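Local structure of Cry23AA1 (Bacillus thuringiensis, 4RHZ) at residues W134-T138 with G224-I229. The protein is a crystal toxin component that pairs with Cry37Aa1 in a binary complex, binds zinc, and probably forms membrane pores as its aerolysin-family relatives do. Sequence-based numbering, arbitrary orientation.
Sequences WSDST and GLRSII
Strands 134-138 and 224-229 face each other through their side chains rather than by backbone bonding, running in roughly the same direction with axes 8.3 Å apart and 28° between them, in the elongated β-structure of this aerolysin-family (ETX/MTX2) toxin. Strand 134-138 is bonded antiparallel to strand 67-90, whereas L225 of the other segment bonds Q155 and A255. W134, D136 and T138 point toward the other strand, as do S227 and I229, and most of the contact is buried. W134 fills one end. Its six-membered ring comes up against the backbone of the other strand, with CZ2 3.5 Å from G224 O, which lies at the ring edge near its plane, and CH2 3.5 Å from R226 N. The chain here is locally irregular, since L225 and R226 form a classic β-bulge opposite Q155. Farther along the ring, W134 CE3 lies 3.6 Å from S227 CB. The W134 side chain comes within about 8 Å of the zinc ion (nearest atoms), which is held by H79, E130 and H132, the last two on the same strand as W134.

At the other end the packing is aliphatic. I229 has CG1 beside its backbone N (chi1 -69°), and its extended branch carries CD1 across to strand 134-138, 4.0 Å from D136 CB and 3.9 Å from T138 CG2. The I229 and T138 side chains lie alongside each other, pointing opposite ways.

Between the indole and this apolar patch sits a buried polar cluster. D136 OD1 bonds Y152 OH and OD2 bonds S253 OG, so partners on two further strands fix the rotation of the carboxylate, while S253 N donates to S227 OG. With chi1 64° placing that hydroxyl between backbone N and carbonyl carbon, S227 OG becomes the second partner of D136 OD1, donating to it across a very short 2.5 Å.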
# COMPACT_ATOMS: atom_id res chain seq x y z
N TRP A 134 10.78 11.82 10.04
CA TRP A 134 9.59 12.21 10.81
C TRP A 134 10.09 12.78 12.16
O TRP A 134 11.01 12.27 12.74
CB TRP A 134 8.68 10.98 11.04
CG TRP A 134 8.15 10.40 9.76
CD1 TRP A 134 8.83 9.63 8.88
CD2 TRP A 134 6.83 10.57 9.20
NE1 TRP A 134 8.03 9.31 7.80
CE2 TRP A 134 6.80 9.87 7.97
CE3 TRP A 134 5.69 11.26 9.61
CZ2 TRP A 134 5.67 9.84 7.13
CZ3 TRP A 134 4.57 11.23 8.80
CH2 TRP A 134 4.58 10.52 7.56
N SER A 135 9.52 13.89 12.60
CA SER A 135 9.81 14.41 13.94
C SER A 135 8.54 14.97 14.57
O SER A 135 7.81 15.73 13.96
CB SER A 135 10.96 15.43 13.88
OG SER A 135 12.17 14.78 13.46
N ASP A 136 8.24 14.57 15.78
CA ASP A 136 6.99 15.01 16.32
C ASP A 136 7.20 15.22 17.83
O ASP A 136 8.06 14.55 18.45
CB ASP A 136 5.94 13.89 16.09
CG ASP A 136 5.44 13.79 14.62
OD1 ASP A 136 5.77 12.78 13.93
OD2 ASP A 136 4.67 14.68 14.18
N SER A 137 6.40 16.10 18.42
CA SER A 137 6.43 16.21 19.87
C SER A 137 5.16 16.80 20.37
O SER A 137 4.38 17.39 19.61
CB SER A 137 7.61 17.02 20.37
OG SER A 137 7.47 18.29 19.88
N THR A 138 4.87 16.54 21.64
CA THR A 138 3.61 17.00 22.21
C THR A 138 3.88 17.12 23.72
O THR A 138 4.88 16.56 24.25
CB THR A 138 2.47 16.07 21.88
OG1 THR A 138 1.20 16.69 22.15
CG2 THR A 138 2.58 14.73 22.63
N GLY A 224 5.60 5.89 4.54
CA GLY A 224 4.90 6.36 5.72
C GLY A 224 3.83 7.30 5.26
O GLY A 224 4.09 8.20 4.43
N LEU A 225 2.64 7.13 5.80
CA LEU A 225 1.61 8.08 5.47
C LEU A 225 1.39 9.15 6.51
O LEU A 225 1.01 10.26 6.15
CB LEU A 225 0.29 7.38 5.26
CG LEU A 225 0.24 6.22 4.28
CD1 LEU A 225 -1.09 5.52 4.54
CD2 LEU A 225 0.31 6.77 2.79
N ARG A 226 1.55 8.78 7.79
CA ARG A 226 1.36 9.68 8.92
C ARG A 226 1.89 9.08 10.20
O ARG A 226 2.08 7.83 10.28
CB ARG A 226 -0.07 10.10 9.11
CG ARG A 226 -1.02 9.00 8.95
CD ARG A 226 -2.05 9.16 9.93
NE ARG A 226 -3.33 9.47 9.38
CZ ARG A 226 -4.20 10.32 9.93
NH1 ARG A 226 -3.91 11.01 11.05
NH2 ARG A 226 -5.38 10.51 9.33
N SER A 227 2.23 9.98 11.13
CA SER A 227 2.76 9.64 12.44
C SER A 227 1.64 9.96 13.45
O SER A 227 0.79 10.85 13.22
CB SER A 227 4.05 10.42 12.74
OG SER A 227 3.76 11.84 12.81
N ILE A 228 1.58 9.17 14.51
CA ILE A 228 0.63 9.35 15.57
C ILE A 228 1.42 9.17 16.91
O ILE A 228 2.38 8.35 16.99
CB ILE A 228 -0.47 8.29 15.46
CG1 ILE A 228 -1.36 8.58 14.28
CG2 ILE A 228 -1.37 8.28 16.72
CD1 ILE A 228 -2.27 7.40 13.90
N ILE A 229 1.07 9.96 17.94
CA ILE A 229 1.62 9.75 19.30
C ILE A 229 0.51 9.17 20.12
O ILE A 229 -0.55 9.77 20.27
CB ILE A 229 2.11 11.04 19.90
CG1 ILE A 229 3.38 11.48 19.12
CG2 ILE A 229 2.45 10.83 21.37
CD1 ILE A 229 3.81 12.88 19.38